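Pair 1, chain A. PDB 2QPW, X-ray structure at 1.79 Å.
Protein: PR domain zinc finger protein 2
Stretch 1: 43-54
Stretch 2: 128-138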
# COMPACT_ATOMS: atom_id res chain seq x y z
N ILE A 43 0.17 5.45 -9.77
CA ILE A 43 0.85 6.26 -8.78
C ILE A 43 1.36 5.36 -7.67
O ILE A 43 0.67 4.40 -7.28
CB ILE A 43 -0.08 7.41 -8.25
CG1 ILE A 43 -0.40 8.40 -9.39
CG2 ILE A 43 0.53 8.09 -7.04
CD1 ILE A 43 0.90 9.04 -10.06
N GLY A 44 2.56 5.67 -7.18
CA GLY A 44 3.18 4.97 -6.04
C GLY A 44 3.64 5.99 -4.97
O GLY A 44 3.31 7.17 -5.05
N VAL A 45 4.34 5.49 -3.93
CA VAL A 45 4.77 6.30 -2.78
C VAL A 45 6.28 6.17 -2.63
O VAL A 45 6.81 5.06 -2.72
CB VAL A 45 4.10 5.79 -1.46
CG1 VAL A 45 4.42 6.71 -0.30
CG2 VAL A 45 2.54 5.67 -1.66
N TRP A 46 6.95 7.30 -2.40
CA TRP A 46 8.43 7.39 -2.37
C TRP A 46 8.93 8.11 -1.13
O TRP A 46 8.31 9.06 -0.66
CB TRP A 46 8.96 8.14 -3.60
CG TRP A 46 8.63 7.48 -4.91
CD1 TRP A 46 7.43 7.51 -5.53
CD2 TRP A 46 9.52 6.75 -5.76
NE1 TRP A 46 7.49 6.81 -6.73
CE2 TRP A 46 8.77 6.32 -6.89
CE3 TRP A 46 10.87 6.36 -5.66
CZ2 TRP A 46 9.33 5.55 -7.95
CZ3 TRP A 46 11.45 5.59 -6.73
CH2 TRP A 46 10.65 5.18 -7.84
N ALA A 47 10.07 7.69 -0.61
CA ALA A 47 10.65 8.37 0.57
C ALA A 47 11.28 9.70 0.13
O ALA A 47 11.88 9.76 -0.96
CB ALA A 47 11.70 7.48 1.22
N THR A 48 11.11 10.73 0.95
CA THR A 48 11.70 12.07 0.64
C THR A 48 12.95 12.34 1.48
O THR A 48 13.70 13.33 1.23
CB THR A 48 10.69 13.21 0.94
OG1 THR A 48 10.39 13.22 2.34
CG2 THR A 48 9.41 13.09 0.10
N LYS A 49 13.16 11.51 2.49
CA LYS A 49 14.24 11.66 3.47
C LYS A 49 14.46 10.30 4.15
O LYS A 49 13.64 9.38 3.95
CB LYS A 49 13.84 12.74 4.49
CG LYS A 49 12.69 12.42 5.42
CD LYS A 49 12.32 13.66 6.28
CE LYS A 49 13.28 13.78 7.46
NZ LYS A 49 12.89 14.78 8.52
N PRO A 50 15.56 10.13 4.91
CA PRO A 50 15.79 8.81 5.56
C PRO A 50 14.65 8.43 6.51
O PRO A 50 14.19 9.27 7.32
CB PRO A 50 17.10 9.02 6.35
CG PRO A 50 17.78 10.16 5.66
CD PRO A 50 16.66 11.08 5.20
N ILE A 51 14.20 7.18 6.41
CA ILE A 51 13.15 6.62 7.30
C ILE A 51 13.80 5.47 8.08
O ILE A 51 14.35 4.55 7.48
CB ILE A 51 11.90 6.11 6.48
CG1 ILE A 51 11.34 7.21 5.53
CG2 ILE A 51 10.76 5.63 7.46
CD1 ILE A 51 10.16 6.77 4.61
N LEU A 52 13.74 5.53 9.41
CA LEU A 52 14.27 4.49 10.30
C LEU A 52 13.51 3.15 10.22
O LEU A 52 12.31 3.12 9.91
CB LEU A 52 14.22 4.97 11.75
CG LEU A 52 14.75 6.38 12.11
CD1 LEU A 52 14.69 6.65 13.63
CD2 LEU A 52 16.13 6.52 11.59
N LYS A 53 14.21 2.06 10.50
CA LYS A 53 13.55 0.77 10.67
C LYS A 53 12.55 0.87 11.82
O LYS A 53 12.82 1.52 12.85
CB LYS A 53 14.60 -0.31 10.95
CG LYS A 53 14.08 -1.74 11.06
CD LYS A 53 15.26 -2.71 11.33
CE LYS A 53 14.72 -4.14 11.51
NZ LYS A 53 15.77 -5.09 11.96
N GLY A 54 11.39 0.22 11.69
CA GLY A 54 10.35 0.31 12.71
C GLY A 54 9.35 1.47 12.67
O GLY A 54 8.42 1.51 13.49
N LEU A 128 10.44 -2.49 7.44
CA LEU A 128 11.14 -3.74 7.67
C LEU A 128 12.65 -3.49 7.77
O LEU A 128 13.41 -4.28 8.36
CB LEU A 128 10.82 -4.67 6.49
CG LEU A 128 11.35 -6.10 6.42
CD1 LEU A 128 11.04 -6.87 7.70
CD2 LEU A 128 10.72 -6.80 5.18
N LYS A 129 13.09 -2.41 7.13
CA LYS A 129 14.49 -2.03 7.02
C LYS A 129 14.50 -0.52 6.80
O LYS A 129 13.43 0.04 6.46
CB LYS A 129 15.17 -2.74 5.84
CG LYS A 129 14.61 -2.46 4.46
CD LYS A 129 14.97 -3.61 3.51
CE LYS A 129 15.27 -3.10 2.12
NZ LYS A 129 15.97 -4.16 1.33
N PRO A 130 15.65 0.15 7.02
CA PRO A 130 15.74 1.58 6.68
C PRO A 130 15.45 1.89 5.21
O PRO A 130 15.78 1.10 4.32
CB PRO A 130 17.20 1.95 7.04
CG PRO A 130 17.63 0.87 7.99
CD PRO A 130 16.91 -0.36 7.59
N ILE A 131 14.83 3.04 4.95
CA ILE A 131 14.55 3.45 3.57
C ILE A 131 15.28 4.75 3.25
O ILE A 131 15.21 5.71 4.02
CB ILE A 131 13.03 3.57 3.28
CG1 ILE A 131 12.34 2.23 3.57
CG2 ILE A 131 12.78 3.90 1.79
CD1 ILE A 131 10.78 2.31 3.44
N ALA A 132 16.00 4.74 2.13
CA ALA A 132 16.76 5.95 1.70
C ALA A 132 15.92 6.92 0.87
O ALA A 132 15.02 6.50 0.15
CB ALA A 132 18.01 5.52 0.91
N PRO A 133 16.26 8.24 0.90
CA PRO A 133 15.51 9.15 0.05
C PRO A 133 15.58 8.73 -1.44
O PRO A 133 16.61 8.19 -1.90
CB PRO A 133 16.17 10.52 0.27
CG PRO A 133 17.24 10.32 1.29
CD PRO A 133 17.33 8.88 1.69
N GLY A 134 14.49 8.92 -2.17
CA GLY A 134 14.41 8.46 -3.57
C GLY A 134 14.12 6.97 -3.80
O GLY A 134 14.12 6.51 -4.95
N GLU A 135 13.89 6.20 -2.72
CA GLU A 135 13.51 4.77 -2.84
C GLU A 135 11.98 4.61 -2.75
O GLU A 135 11.32 5.32 -1.97
CB GLU A 135 14.21 3.84 -1.80
CG GLU A 135 15.75 3.75 -1.98
CD GLU A 135 16.48 2.80 -1.00
OE1 GLU A 135 15.96 2.48 0.12
OE2 GLU A 135 17.63 2.41 -1.35
N GLU A 136 11.44 3.67 -3.51
CA GLU A 136 9.96 3.41 -3.53
C GLU A 136 9.56 2.58 -2.31
O GLU A 136 10.26 1.60 -1.97
CB GLU A 136 9.52 2.69 -4.84
CG GLU A 136 7.98 2.52 -4.94
CD GLU A 136 7.44 2.14 -6.32
OE1 GLU A 136 8.25 1.81 -7.24
OE2 GLU A 136 6.19 2.15 -6.51
N LEU A 137 8.45 2.96 -1.66
CA LEU A 137 7.85 2.15 -0.59
C LEU A 137 7.07 1.00 -1.22
O LEU A 137 6.21 1.24 -2.08
CB LEU A 137 6.92 2.99 0.31
CG LEU A 137 7.53 3.73 1.52
CD1 LEU A 137 8.60 4.69 1.04
CD2 LEU A 137 6.38 4.49 2.32
N LEU A 138 7.38 -0.23 -0.79
CA LEU A 138 6.75 -1.47 -1.33
C LEU A 138 6.35 -2.42 -0.21
O LEU A 138 7.17 -2.84 0.61
CB LEU A 138 7.71 -2.21 -2.28
CG LEU A 138 8.12 -1.44 -3.52
CD1 LEU A 138 9.19 -2.23 -4.35
CD2 LEU A 138 6.92 -1.12 -4.46
O HOH W 1 4.72 2.46 -4.06

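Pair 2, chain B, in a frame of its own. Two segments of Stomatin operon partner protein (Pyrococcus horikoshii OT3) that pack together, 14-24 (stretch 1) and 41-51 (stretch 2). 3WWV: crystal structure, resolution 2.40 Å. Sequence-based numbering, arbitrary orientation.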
# COMPACT_ATOMS: atom_id res chain seq x y z
N ILE B 14 8.77 0.81 0.91
CA ILE B 14 9.17 -0.55 1.28
C ILE B 14 10.05 -0.48 2.54
O ILE B 14 10.80 0.48 2.73
CB ILE B 14 9.86 -1.29 0.11
CG1 ILE B 14 9.82 -2.81 0.31
CG2 ILE B 14 11.30 -0.81 -0.09
CD1 ILE B 14 10.27 -3.62 -0.90
N GLY B 15 9.90 -1.47 3.40
CA GLY B 15 10.75 -1.61 4.58
C GLY B 15 11.12 -3.06 4.83
O GLY B 15 10.74 -3.96 4.08
N THR B 16 11.86 -3.29 5.91
CA THR B 16 12.30 -4.63 6.25
C THR B 16 11.94 -4.85 7.70
O THR B 16 12.14 -3.95 8.53
CB THR B 16 13.81 -4.77 6.05
OG1 THR B 16 14.16 -4.28 4.75
CG2 THR B 16 14.25 -6.23 6.15
N VAL B 17 11.36 -6.01 8.00
CA VAL B 17 11.04 -6.35 9.37
C VAL B 17 12.35 -6.52 10.14
O VAL B 17 13.23 -7.27 9.71
CB VAL B 17 10.20 -7.64 9.47
CG1 VAL B 17 9.92 -7.98 10.94
CG2 VAL B 17 8.89 -7.53 8.69
N VAL B 18 12.47 -5.81 11.27
CA VAL B 18 13.62 -5.94 12.16
C VAL B 18 13.23 -6.68 13.45
O VAL B 18 14.06 -7.33 14.08
CB VAL B 18 14.32 -4.59 12.43
CG1 VAL B 18 14.93 -4.05 11.15
CG2 VAL B 18 13.35 -3.55 12.98
N GLU B 19 11.95 -6.61 13.80
CA GLU B 19 11.40 -7.42 14.88
C GLU B 19 10.05 -7.99 14.44
O GLU B 19 9.12 -7.23 14.16
CB GLU B 19 11.26 -6.59 16.16
CG GLU B 19 10.59 -7.34 17.31
CD GLU B 19 10.45 -6.49 18.55
OE1 GLU B 19 11.42 -6.43 19.34
OE2 GLU B 19 9.37 -5.90 18.76
N GLU B 20 9.95 -9.31 14.40
CA GLU B 20 8.79 -10.04 13.86
C GLU B 20 7.45 -9.36 14.13
O GLU B 20 7.15 -8.98 15.28
CB GLU B 20 8.75 -11.49 14.36
CG GLU B 20 7.67 -12.35 13.72
CD GLU B 20 7.68 -13.78 14.23
OE1 GLU B 20 7.30 -14.02 15.40
OE2 GLU B 20 8.05 -14.68 13.43
N LEU B 21 6.66 -9.22 13.07
CA LEU B 21 5.29 -8.71 13.15
C LEU B 21 4.34 -9.84 13.47
O LEU B 21 4.06 -10.68 12.61
CB LEU B 21 4.90 -8.06 11.82
CG LEU B 21 5.30 -6.61 11.55
CD1 LEU B 21 6.75 -6.30 11.92
CD2 LEU B 21 5.05 -6.29 10.09
N ASN B 22 3.83 -9.87 14.69
CA ASN B 22 3.03 -11.01 15.15
C ASN B 22 1.74 -10.70 15.92
O ASN B 22 1.53 -11.29 16.97
CB ASN B 22 3.91 -11.95 15.98
CG ASN B 22 4.64 -11.23 17.10
OD1 ASN B 22 5.84 -11.45 17.31
ND2 ASN B 22 3.94 -10.35 17.82
N PRO B 23 0.86 -9.80 15.41
CA PRO B 23 0.89 -9.02 14.17
C PRO B 23 1.66 -7.70 14.31
O PRO B 23 1.95 -7.05 13.31
CB PRO B 23 -0.59 -8.76 13.89
CG PRO B 23 -1.21 -8.67 15.24
CD PRO B 23 -0.37 -9.51 16.18
N GLU B 24 1.98 -7.33 15.55
CA GLU B 24 2.72 -6.10 15.86
C GLU B 24 4.22 -6.33 16.03
O GLU B 24 4.66 -7.40 16.47
CB GLU B 24 2.13 -5.41 17.10
CG GLU B 24 0.75 -4.81 16.87
CD GLU B 24 0.11 -4.23 18.12
OE1 GLU B 24 0.10 -4.91 19.17
OE2 GLU B 24 -0.41 -3.09 18.06
N ASN B 41 -2.15 -10.59 7.79
CA ASN B 41 -1.32 -11.71 8.22
C ASN B 41 -1.17 -11.79 9.73
O ASN B 41 -1.04 -10.77 10.39
CB ASN B 41 0.07 -11.65 7.57
CG ASN B 41 0.08 -12.15 6.13
OD1 ASN B 41 1.13 -12.11 5.47
ND2 ASN B 41 -1.07 -12.62 5.64
N GLY B 42 -1.19 -13.00 10.26
CA GLY B 42 -0.97 -13.21 11.68
C GLY B 42 0.49 -13.00 12.07
O GLY B 42 0.77 -12.69 13.24
N LYS B 43 1.41 -13.16 11.10
CA LYS B 43 2.85 -13.17 11.37
C LYS B 43 3.72 -12.90 10.13
O LYS B 43 3.68 -13.66 9.16
CB LYS B 43 3.27 -14.50 12.01
CG LYS B 43 4.76 -14.63 12.31
CD LYS B 43 5.14 -16.08 12.59
CE LYS B 43 4.76 -16.47 14.00
NZ LYS B 43 4.73 -17.95 14.17
N ILE B 44 4.51 -11.83 10.18
CA ILE B 44 5.52 -11.54 9.16
C ILE B 44 6.92 -11.55 9.80
O ILE B 44 7.17 -10.83 10.75
CB ILE B 44 5.25 -10.22 8.41
CG1 ILE B 44 3.83 -10.22 7.82
CG2 ILE B 44 6.29 -10.00 7.31
CD1 ILE B 44 3.45 -8.93 7.10
N GLU B 45 7.81 -12.37 9.25
CA GLU B 45 9.08 -12.73 9.90
C GLU B 45 10.18 -11.67 9.75
O GLU B 45 10.14 -10.84 8.85
CB GLU B 45 9.61 -14.07 9.36
CG GLU B 45 8.71 -15.28 9.61
CD GLU B 45 7.55 -15.44 8.62
OE1 GLU B 45 7.36 -14.57 7.73
OE2 GLU B 45 6.81 -16.44 8.73
N LYS B 46 11.16 -11.73 10.65
CA LYS B 46 12.33 -10.87 10.61
C LYS B 46 13.07 -11.01 9.27
O LYS B 46 13.26 -12.12 8.76
CB LYS B 46 13.25 -11.22 11.79
CG LYS B 46 14.56 -10.46 11.88
CD LYS B 46 15.38 -11.00 13.04
CE LYS B 46 16.83 -10.51 13.00
NZ LYS B 46 16.99 -9.15 13.59
N GLY B 47 13.47 -9.88 8.70
CA GLY B 47 14.14 -9.88 7.41
C GLY B 47 13.22 -9.79 6.20
O GLY B 47 13.68 -9.45 5.12
N GLU B 48 11.94 -10.10 6.38
CA GLU B 48 10.97 -10.00 5.27
C GLU B 48 10.77 -8.56 4.81
O GLU B 48 10.84 -7.62 5.60
CB GLU B 48 9.61 -10.63 5.65
CG GLU B 48 9.65 -12.10 6.02
CD GLU B 48 9.57 -13.05 4.83
OE1 GLU B 48 10.31 -14.07 4.81
OE2 GLU B 48 8.74 -12.79 3.91
N LYS B 49 10.56 -8.39 3.51
CA LYS B 49 10.21 -7.10 2.91
C LYS B 49 8.71 -6.82 3.01
O LYS B 49 7.89 -7.67 2.71
CB LYS B 49 10.65 -7.06 1.44
CG LYS B 49 12.14 -7.30 1.22
CD LYS B 49 12.98 -6.21 1.86
CE LYS B 49 14.46 -6.60 1.88
NZ LYS B 49 15.30 -5.64 2.65
N VAL B 50 8.36 -5.61 3.44
CA VAL B 50 6.96 -5.22 3.57
C VAL B 50 6.68 -3.91 2.83
O VAL B 50 7.60 -3.11 2.58
CB VAL B 50 6.52 -5.05 5.05
CG1 VAL B 50 6.44 -6.40 5.76
CG2 VAL B 50 7.43 -4.09 5.80
N ARG B 51 5.41 -3.69 2.51
CA ARG B 51 4.95 -2.48 1.85
C ARG B 51 4.08 -1.69 2.83
O ARG B 51 3.22 -2.26 3.47
CB ARG B 51 4.10 -2.88 0.65
CG ARG B 51 3.79 -1.75 -0.33
CD ARG B 51 4.62 -1.91 -1.59
NE ARG B 51 5.67 -0.91 -1.67
CZ ARG B 51 6.68 -0.94 -2.53
NH1 ARG B 51 6.82 -1.94 -3.38
NH2 ARG B 51 7.58 0.03 -2.52
O HOH W 2 11.09 -13.84 12.58

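The sharpest difference lies at the matched positions Trp A46 and Thr B16. In pair 1 the indole of Trp A46 lies against Glu A136. Glu A136 CB sits 3.9 Å from the centroid of the six-membered ring of Trp A46, almost on the ring normal, a CH-pi contact. In pair 2 the position of Glu A136 is taken by Lys B49, and the contact is polar. Lys B49 NZ donates a hydrogen bond to Thr B16 OG1 at 2.7 Å. A broad ring covers its neighbour in one pair; in the other a long lysine side chain reaches the hydroxyl of a short threonine.

The central backbone is nearly the same. Fourteen central residues superpose with an RMSD of 0.6 Å. Beyond them the matching slips by one: Pro A130 matches Lys B43 and Lys A129 matches Asn B41, so Gly B42 has no counterpart. Each second stretch makes a type II turn, Ala A132 to Glu A135 in pair 1 and Glu B45 to Glu B48 in pair 2. Two backbone hydrogen bonds tie the turn to one residue of the first stretch, Ala A47 or Val B17. Ala A47 N donates to Glu A135 O at 3.0 Å, and Gly A134 N donates to Ala A47 O at 3.0 Å. The same bonds recur from Val B17 N to Glu B48 O at 2.9 Å and from Gly B47 N to Val B17 O at 2.8 Å. The matched glycines, Gly A134 and Gly B47, have positive phi. A CB there would jam against the preceding carbonyl O.

Farther along, a second pair of backbone bonds closes the arrangement. Ile A51 and Ile A131 exchange two, each 3.0 Å from N to O. Leu B21 and Ile B44 do likewise: Leu B21 N to Ile B44 O is 2.9 Å, and Ile B44 N to Leu B21 O is 2.7 Å.

The apolar packing is built from different sizes. Ala A47 CB lies 3.8 Å from Ile A131 CG2 and 4.2 Å from Leu A137 CD1. In pair 2 a larger Val B17 faces a smaller Val B50: Val B17 CG2 is 4.0 Å from Val B50 CG1 and 3.8 Å from Ile B44 CG2. Bulk shifts between the stretches, yet the contact persists.

At the turn, Pro A133 matches Lys B46, and in the first stretch Pro A50 matches Glu B20. The prolines pack together, Pro A50 CD to Pro A133 CG at 4.0 Å. In pair 2 a water links the two residues. It donates to Glu B20 OE2 at 3.3 Å and accepts from Lys B46 N at 2.9 Å.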